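PDB 5A9A: polyhedrin from Simulium ubiquitum cypovirus, which forms the crystalline matrix of the viral occlusion bodies, the micrometre-sized polyhedra that probably shelter cypovirus particles outside the insect host, and binds UTP. Local coordinates for residues Ile41-Ser46 against Tyr102-Met107; Val119-Glu124 against Leu160-Arg165. All blocks are in the same frame, centred on the assembly; numbering follows the deposited sequence.

Interaction 1 of 2, residues Ile41-Ser46 against Tyr102-Met107; sequences IYKNGS and YPVAIM
Ile41 turns CG2 anti to its backbone N and leaves CG1 beside it (chi1 -49°); CG2 therefore meets Val104 CG2 at 4.0 Å, the two side chains crossing at about a right angle. An extended chi2 (-179°) carries Ile41 CD1 on to Ala105 CB and to the methyl end of Met107, whose chain bends at chi3 (-65°). Ile41 uses both its backbone polar atoms: N donates to Ala105 O (2.9 Å, nearly straight), and O accepts from Val104 N at 2.8 Å. Ile41 and Ala105 form an antiparallel hydrogen-bonded pair, the last of the strand before the type I turn Tyr42-Gly45. Beyond it Pro103 CB sits over one face of the Tyr42 ring, toward the rim, a CH-pi contact 4.1 Å from the ring centroid. A water bridges on, accepting from Lys43 N and donating to Tyr102 O, while Lys43 CG rests on Val104 CG1 and its NZ forms a salt bridge with Glu98 of the UTP pocket. Tyr42 OH is hydrogen-bonded to Arg48 and Met67 O. The contact lies where strand 34-41 ends and the chain turns toward strand 47-54, with strand 157-163 flanking 105-111 on its other side.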
ATOM      1  N   ILE A  41       4.235 -21.439   8.649  1.00 15.85           N
ATOM      2  CA  ILE A  41       5.020 -22.446   9.351  1.00 18.22           C
ATOM      3  C   ILE A  41       6.243 -22.785   8.512  1.00 15.74           C
ATOM      4  O   ILE A  41       6.137 -22.924   7.294  1.00 16.46           O
ATOM      5  CB  ILE A  41       4.208 -23.732   9.590  1.00 18.38           C
ATOM      6  CG1 ILE A  41       2.842 -23.392  10.187  1.00 20.41           C
ATOM      7  CG2 ILE A  41       4.981 -24.679  10.501  1.00 19.65           C
ATOM      8  CD1 ILE A  41       1.982 -24.604  10.474  1.00 20.40           C
ATOM      9  N   TYR A  42       7.396 -22.923   9.159  1.00 14.38           N
ATOM     10  CA  TYR A  42       8.648 -23.128   8.435  1.00 15.93           C
ATOM     11  C   TYR A  42       9.325 -24.457   8.755  1.00 19.19           C
ATOM     12  O   TYR A  42       8.892 -25.195   9.642  1.00 16.46           O
ATOM     13  CB  TYR A  42       9.589 -21.951   8.693  1.00 15.51           C
ATOM     14  CG  TYR A  42       9.059 -20.675   8.088  1.00 15.84           C
ATOM     15  CD1 TYR A  42       8.170 -19.867   8.787  1.00 16.47           C
ATOM     16  CD2 TYR A  42       9.414 -20.300   6.801  1.00 16.85           C
ATOM     17  CE1 TYR A  42       7.668 -18.711   8.231  1.00 15.90           C
ATOM     18  CE2 TYR A  42       8.920 -19.143   6.235  1.00 16.67           C
ATOM     19  CZ  TYR A  42       8.047 -18.352   6.953  1.00 16.36           C
ATOM     20  OH  TYR A  42       7.544 -17.204   6.389  1.00 15.89           O
ATOM     21  N   LYS A  43      10.388 -24.753   8.010  1.00 18.13           N
ATOM     22  CA  LYS A  43      11.066 -26.037   8.106  1.00 20.24           C
ATOM     23  C   LYS A  43      11.843 -26.190   9.408  1.00 20.03           C
ATOM     24  O   LYS A  43      12.329 -27.278   9.711  1.00 23.23           O
ATOM     25  CB  LYS A  43      12.005 -26.227   6.913  1.00 20.28           C
ATOM     26  CG  LYS A  43      11.288 -26.455   5.588  1.00 23.02           C
ATOM     27  CD  LYS A  43      12.254 -26.363   4.418  1.00 20.73           C
ATOM     28  CE  LYS A  43      11.542 -26.495   3.082  1.00 25.79           C
ATOM     29  NZ  LYS A  43      11.371 -27.912   2.656  1.00 28.51           N
ATOM     30  N   ASN A  44      11.966 -25.108  10.171  1.00 17.83           N
ATOM     31  CA  ASN A  44      12.572 -25.188  11.496  1.00 18.59           C
ATOM     32  C   ASN A  44      11.506 -25.354  12.576  1.00 17.63           C
ATOM     33  O   ASN A  44      11.806 -25.323  13.766  1.00 16.59           O
ATOM     34  CB  ASN A  44      13.439 -23.958  11.785  1.00 18.41           C
ATOM     35  CG  ASN A  44      12.649 -22.665  11.767  1.00 18.42           C
ATOM     36  OD1 ASN A  44      11.430 -22.665  11.584  1.00 16.22           O
ATOM     37  ND2 ASN A  44      13.342 -21.550  11.972  1.00 18.29           N
ATOM     38  N   GLY A  45      10.258 -25.527  12.147  1.00 17.47           N
ATOM     39  CA  GLY A  45       9.162 -25.794  13.059  1.00 18.46           C
ATOM     40  C   GLY A  45       8.641 -24.557  13.769  1.00 18.20           C
ATOM     41  O   GLY A  45       7.797 -24.658  14.661  1.00 16.97           O
ATOM     42  N   SER A  46       9.137 -23.387  13.377  1.00 15.35           N
ATOM     43  CA  SER A  46       8.728 -22.140  14.014  1.00 15.93           C
ATOM     44  C   SER A  46       7.807 -21.337  13.106  1.00 16.20           C
ATOM     45  O   SER A  46       7.579 -21.706  11.955  1.00 13.85           O
ATOM     46  CB  SER A  46       9.950 -21.307  14.402  1.00 17.62           C
ATOM     47  OG  SER A  46      10.718 -21.976  15.387  1.00 17.62           O
ATOM     48  N   TYR A 102      11.577 -21.171   2.772  1.00 16.96           N
ATOM     49  CA  TYR A 102      10.236 -21.104   2.207  1.00 17.28           C
ATOM     50  C   TYR A 102       9.299 -21.944   3.071  1.00 16.92           C
ATOM     51  O   TYR A 102       9.631 -23.070   3.433  1.00 17.48           O
ATOM     52  CB  TYR A 102      10.209 -21.577   0.753  1.00 18.83           C
ATOM     53  CG  TYR A 102       8.863 -21.374   0.098  1.00 20.84           C
ATOM     54  CD1 TYR A 102       7.831 -22.278   0.297  1.00 20.21           C
ATOM     55  CD2 TYR A 102       8.619 -20.271  -0.708  1.00 19.06           C
ATOM     56  CE1 TYR A 102       6.599 -22.094  -0.283  1.00 21.48           C
ATOM     57  CE2 TYR A 102       7.387 -20.080  -1.301  1.00 18.16           C
ATOM     58  CZ  TYR A 102       6.380 -20.998  -1.082  1.00 18.44           C
ATOM     59  OH  TYR A 102       5.149 -20.825  -1.662  1.00 19.29           O
ATOM     60  N   PRO A 103       8.125 -21.393   3.415  1.00 17.49           N
ATOM     61  CA  PRO A 103       7.245 -22.046   4.392  1.00 17.79           C
ATOM     62  C   PRO A 103       6.656 -23.366   3.902  1.00 17.13           C
ATOM     63  O   PRO A 103       6.638 -23.633   2.702  1.00 17.15           O
ATOM     64  CB  PRO A 103       6.135 -21.010   4.606  1.00 17.44           C
ATOM     65  CG  PRO A 103       6.098 -20.239   3.339  1.00 18.72           C
ATOM     66  CD  PRO A 103       7.526 -20.162   2.872  1.00 18.10           C
ATOM     67  N   VAL A 104       6.180 -24.178   4.839  1.00 17.36           N
ATOM     68  CA  VAL A 104       5.588 -25.473   4.514  1.00 17.67           C
ATOM     69  C   VAL A 104       4.068 -25.445   4.638  1.00 18.81           C
ATOM     70  O   VAL A 104       3.387 -26.377   4.209  1.00 18.90           O
ATOM     71  CB  VAL A 104       6.132 -26.594   5.429  1.00 20.80           C
ATOM     72  CG1 VAL A 104       7.581 -26.906   5.089  1.00 21.14           C
ATOM     73  CG2 VAL A 104       5.986 -26.214   6.900  1.00 23.64           C
ATOM     74  N   ALA A 105       3.536 -24.379   5.228  1.00 17.05           N
ATOM     75  CA  ALA A 105       2.095 -24.273   5.424  1.00 18.46           C
ATOM     76  C   ALA A 105       1.696 -22.870   5.860  1.00 19.07           C
ATOM     77  O   ALA A 105       2.530 -22.097   6.336  1.00 16.93           O
ATOM     78  CB  ALA A 105       1.631 -25.293   6.456  1.00 18.44           C
ATOM     79  N   ILE A 106       0.414 -22.553   5.695  1.00 18.65           N
ATOM     80  CA  ILE A 106      -0.137 -21.282   6.149  1.00 19.12           C
ATOM     81  C   ILE A 106      -1.335 -21.538   7.052  1.00 17.82           C
ATOM     82  O   ILE A 106      -2.142 -22.427   6.784  1.00 17.28           O
ATOM     83  CB  ILE A 106      -0.631 -20.413   4.978  1.00 18.67           C
ATOM     84  CG1 ILE A 106       0.332 -20.484   3.793  1.00 21.29           C
ATOM     85  CG2 ILE A 106      -0.823 -18.972   5.437  1.00 18.81           C
ATOM     86  CD1 ILE A 106      -0.222 -19.838   2.537  1.00 22.57           C
ATOM     87  N   MET A 107      -1.447 -20.760   8.120  1.00 16.65           N
ATOM     88  CA  MET A 107      -2.646 -20.772   8.942  1.00 17.67           C
ATOM     89  C   MET A 107      -3.216 -19.363   8.977  1.00 19.23           C
ATOM     90  O   MET A 107      -2.482 -18.390   9.177  1.00 16.50           O
ATOM     91  CB  MET A 107      -2.342 -21.254  10.359  1.00 18.70           C
ATOM     92  CG  MET A 107      -1.778 -22.664  10.424  1.00 20.79           C
ATOM     93  SD  MET A 107      -1.564 -23.237  12.119  1.00 20.80           S
ATOM     94  CE  MET A 107      -0.312 -22.099  12.706  1.00 19.15           C
TER
HETATM   95  O   HOH W   1      10.796 -23.122   5.773  1.00 10.82           O

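Interaction 2 of 2, residues Val119-Glu124 against Leu160-Arg165; sequences VRVEVE and LYIPLR
Val123 and Ile162 make the tight point of this contact: Val123 CG2 comes to 3.6 Å from Ile162 CG2, the two side chains overlapping alongside and pointing oppositely. Ile162 reaches across with both branches. Its CG2, anti to the backbone N, takes Val123, while CG1 lies beside that N, and an extended chi2 (179°) carries CD1 to 4.0 Å from Val121 CG1; CD1 also lies 4.1 Å from Val123 CG2. CD1 thus touches both valines, from directions about a right angle apart. Val121 CG1 also meets Leu160 CD2, at 4.1 Å.

Toward Leu164 the fit slackens. Its CD2 approaches Val123 CG1 no closer than 4.4 Å. Val123 is the one partly exposed member of the five; Leu164, like Val121, Leu160 and Ile162, is buried. On the far side of strand 120-124, Glu122 starts away from the contact, and its carboxylate is hydrogen-bonded to Asn130 ND2 and Gly141 N.

The two strands run almost parallel, 9° apart, but their axes are 9.9 Å from each other, the spacing of stacked sheets and not of neighbours within one. Each belongs to a different antiparallel sheet: Leu160 pairs through its backbone with Ile108, Val121 with Tyr145. Tyr145 packs on Val121, Leu160 and Ile162, and Phe175 adds to the cover of Val121. This is the face-to-face packing of a beta sandwich.

No hydrogen bond crosses between the segments, so branched aliphatic groups alone join them here. The contact is purely apolar, consistent with the two sheets being joined at this point by burial of aliphatic surface, with no directional bond between the two segments.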
ATOM      1  N   VAL A 119     -15.645 -13.710   1.514  1.00 18.04           N
ATOM      2  CA  VAL A 119     -14.241 -13.965   1.805  1.00 17.65           C
ATOM      3  C   VAL A 119     -13.577 -14.712   0.650  1.00 18.86           C
ATOM      4  O   VAL A 119     -14.155 -15.639   0.076  1.00 16.35           O
ATOM      5  CB  VAL A 119     -14.079 -14.783   3.106  1.00 17.16           C
ATOM      6  CG1 VAL A 119     -12.676 -15.370   3.210  1.00 19.59           C
ATOM      7  CG2 VAL A 119     -14.394 -13.920   4.316  1.00 16.38           C
ATOM      8  N   ARG A 120     -12.365 -14.290   0.307  1.00 15.89           N
ATOM      9  CA  ARG A 120     -11.563 -14.980  -0.693  1.00 16.22           C
ATOM     10  C   ARG A 120     -10.145 -15.150  -0.168  1.00 15.63           C
ATOM     11  O   ARG A 120      -9.513 -14.179   0.245  1.00 15.52           O
ATOM     12  CB  ARG A 120     -11.514 -14.189  -2.002  1.00 17.07           C
ATOM     13  CG  ARG A 120     -12.867 -13.886  -2.633  1.00 17.95           C
ATOM     14  CD  ARG A 120     -13.554 -15.132  -3.168  1.00 17.61           C
ATOM     15  NE  ARG A 120     -14.767 -14.796  -3.910  1.00 19.65           N
ATOM     16  CZ  ARG A 120     -15.988 -14.752  -3.382  1.00 19.92           C
ATOM     17  NH1 ARG A 120     -16.178 -15.035  -2.098  1.00 18.85           N
ATOM     18  NH2 ARG A 120     -17.027 -14.430  -4.142  1.00 16.81           N
ATOM     19  N   VAL A 121      -9.658 -16.385  -0.172  1.00 15.52           N
ATOM     20  CA  VAL A 121      -8.261 -16.669   0.131  1.00 16.42           C
ATOM     21  C   VAL A 121      -7.724 -17.564  -0.971  1.00 16.86           C
ATOM     22  O   VAL A 121      -8.208 -18.678  -1.169  1.00 14.86           O
ATOM     23  CB  VAL A 121      -8.087 -17.368   1.488  1.00 18.18           C
ATOM     24  CG1 VAL A 121      -6.622 -17.730   1.712  1.00 16.14           C
ATOM     25  CG2 VAL A 121      -8.599 -16.485   2.618  1.00 17.13           C
ATOM     26  N   GLU A 122      -6.726 -17.076  -1.696  1.00 15.24           N
ATOM     27  CA  GLU A 122      -6.257 -17.785  -2.875  1.00 17.59           C
ATOM     28  C   GLU A 122      -4.752 -18.008  -2.851  1.00 18.27           C
ATOM     29  O   GLU A 122      -3.972 -17.076  -2.655  1.00 15.37           O
ATOM     30  CB  GLU A 122      -6.657 -17.017  -4.136  1.00 18.08           C
ATOM     31  CG  GLU A 122      -6.482 -17.811  -5.421  1.00 18.86           C
ATOM     32  CD  GLU A 122      -7.296 -17.242  -6.571  1.00 21.71           C
ATOM     33  OE1 GLU A 122      -6.968 -16.133  -7.044  1.00 18.55           O
ATOM     34  OE2 GLU A 122      -8.266 -17.905  -7.000  1.00 19.85           O
ATOM     35  N   VAL A 123      -4.356 -19.261  -3.039  1.00 17.45           N
ATOM     36  CA  VAL A 123      -2.951 -19.603  -3.186  1.00 19.67           C
ATOM     37  C   VAL A 123      -2.584 -19.427  -4.651  1.00 20.44           C
ATOM     38  O   VAL A 123      -3.009 -20.202  -5.508  1.00 19.37           O
ATOM     39  CB  VAL A 123      -2.674 -21.047  -2.740  1.00 22.21           C
ATOM     40  CG1 VAL A 123      -1.190 -21.360  -2.845  1.00 21.93           C
ATOM     41  CG2 VAL A 123      -3.168 -21.260  -1.318  1.00 19.97           C
ATOM     42  N   GLU A 124      -1.799 -18.393  -4.931  1.00 17.45           N
ATOM     43  CA  GLU A 124      -1.475 -18.021  -6.301  1.00 18.83           C
ATOM     44  C   GLU A 124      -0.158 -18.658  -6.710  1.00 19.57           C
ATOM     45  O   GLU A 124       0.538 -19.234  -5.874  1.00 18.57           O
ATOM     46  CB  GLU A 124      -1.374 -16.500  -6.413  1.00 17.25           C
ATOM     47  CG  GLU A 124      -2.523 -15.752  -5.746  1.00 17.65           C
ATOM     48  CD  GLU A 124      -3.841 -15.924  -6.481  1.00 21.89           C
ATOM     49  OE1 GLU A 124      -3.888 -16.698  -7.461  1.00 17.21           O
ATOM     50  OE2 GLU A 124      -4.833 -15.282  -6.073  1.00 20.52           O
ATOM     51  N   LEU A 160      -8.269 -21.268   9.005  1.00 17.34           N
ATOM     52  CA  LEU A 160      -7.977 -22.026   7.789  1.00 18.68           C
ATOM     53  C   LEU A 160      -6.539 -22.536   7.770  1.00 18.36           C
ATOM     54  O   LEU A 160      -5.604 -21.794   8.074  1.00 17.42           O
ATOM     55  CB  LEU A 160      -8.227 -21.161   6.552  1.00 16.65           C
ATOM     56  CG  LEU A 160      -7.990 -21.827   5.195  1.00 18.43           C
ATOM     57  CD1 LEU A 160      -9.062 -22.869   4.907  1.00 17.67           C
ATOM     58  CD2 LEU A 160      -7.960 -20.782   4.093  1.00 21.43           C
ATOM     59  N   TYR A 161      -6.371 -23.804   7.405  1.00 16.54           N
ATOM     60  CA  TYR A 161      -5.045 -24.389   7.228  1.00 17.50           C
ATOM     61  C   TYR A 161      -4.761 -24.619   5.747  1.00 19.26           C
ATOM     62  O   TYR A 161      -5.589 -25.176   5.025  1.00 17.25           O
ATOM     63  CB  TYR A 161      -4.932 -25.714   7.989  1.00 18.98           C
ATOM     64  CG  TYR A 161      -3.590 -26.396   7.826  1.00 18.89           C
ATOM     65  CD1 TYR A 161      -3.365 -27.286   6.783  1.00 20.35           C
ATOM     66  CD2 TYR A 161      -2.546 -26.141   8.706  1.00 20.22           C
ATOM     67  CE1 TYR A 161      -2.142 -27.912   6.630  1.00 22.09           C
ATOM     68  CE2 TYR A 161      -1.321 -26.759   8.558  1.00 19.12           C
ATOM     69  CZ  TYR A 161      -1.123 -27.641   7.518  1.00 23.33           C
ATOM     70  OH  TYR A 161       0.098 -28.256   7.366  1.00 26.58           O
ATOM     71  N   ILE A 162      -3.588 -24.185   5.299  1.00 17.78           N
ATOM     72  CA  ILE A 162      -3.191 -24.366   3.910  1.00 20.81           C
ATOM     73  C   ILE A 162      -1.826 -25.034   3.834  1.00 18.39           C
ATOM     74  O   ILE A 162      -0.823 -24.437   4.214  1.00 18.73           O
ATOM     75  CB  ILE A 162      -3.109 -23.018   3.165  1.00 20.06           C
ATOM     76  CG1 ILE A 162      -4.444 -22.277   3.252  1.00 18.23           C
ATOM     77  CG2 ILE A 162      -2.710 -23.237   1.714  1.00 18.30           C
ATOM     78  CD1 ILE A 162      -4.437 -20.931   2.557  1.00 21.48           C
ATOM     79  N   PRO A 163      -1.779 -26.276   3.342  1.00 18.82           N
ATOM     80  CA  PRO A 163      -0.465 -26.892   3.149  1.00 21.08           C
ATOM     81  C   PRO A 163       0.227 -26.330   1.916  1.00 21.54           C
ATOM     82  O   PRO A 163      -0.419 -26.133   0.886  1.00 20.66           O
ATOM     83  CB  PRO A 163      -0.799 -28.368   2.943  1.00 26.81           C
ATOM     84  CG  PRO A 163      -2.158 -28.358   2.343  1.00 23.49           C
ATOM     85  CD  PRO A 163      -2.876 -27.178   2.947  1.00 24.21           C
ATOM     86  N   LEU A 164       1.520 -26.055   2.027  1.00 21.78           N
ATOM     87  CA  LEU A 164       2.309 -25.664   0.869  1.00 22.64           C
ATOM     88  C   LEU A 164       3.232 -26.823   0.503  1.00 27.61           C
ATOM     89  O   LEU A 164       4.232 -27.066   1.176  1.00 26.02           O
ATOM     90  CB  LEU A 164       3.109 -24.390   1.160  1.00 21.38           C
ATOM     91  CG  LEU A 164       2.282 -23.159   1.556  1.00 19.74           C
ATOM     92  CD1 LEU A 164       3.181 -21.977   1.912  1.00 18.88           C
ATOM     93  CD2 LEU A 164       1.313 -22.769   0.447  1.00 18.76           C
ATOM     94  N   ARG A 165       2.879 -27.540  -0.560  1.00 27.76           N
ATOM     95  CA  ARG A 165       3.610 -28.737  -0.968  1.00 34.55           C
ATOM     96  C   ARG A 165       4.651 -28.395  -2.022  1.00 34.03           C
ATOM     97  O   ARG A 165       5.421 -29.251  -2.453  1.00 34.10           O
ATOM     98  CB  ARG A 165       2.647 -29.780  -1.539  1.00 34.15           C
ATOM     99  CG  ARG A 165       1.583 -30.258  -0.567  1.00 39.11           C
ATOM    100  CD  ARG A 165       0.199 -30.003  -1.132  1.00 43.04           C
ATOM    101  NE  ARG A 165      -0.853 -30.673  -0.373  1.00 42.50           N
ATOM    102  CZ  ARG A 165      -2.150 -30.419  -0.518  1.00 41.40           C
ATOM    103  NH1 ARG A 165      -2.554 -29.499  -1.386  1.00 37.76           N
ATOM    104  NH2 ARG A 165      -3.042 -31.077   0.208  1.00 38.25           N
TER

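Interactions 1 and 2 lie with their centres 13 Å apart and follow each other in series along the chain, the first closing before the second opens. They share the six-stranded antiparallel sheet, in which strands 105-111 and 157-163 are neighbours: Ile106 N lies 2.7 Å from Ile162 O and Val104 O lies 2.9 Å from Leu164 N, both probable hydrogen bonds. Interaction 1 works within that sheet, at the end nearer the UTP pocket, while interaction 2 leads from it to the four-stranded sheet through strand 120-124, the next strand after 105-111. Together they join edge-to-edge pairing and sheet-on-sheet packing in one polyhedrin core.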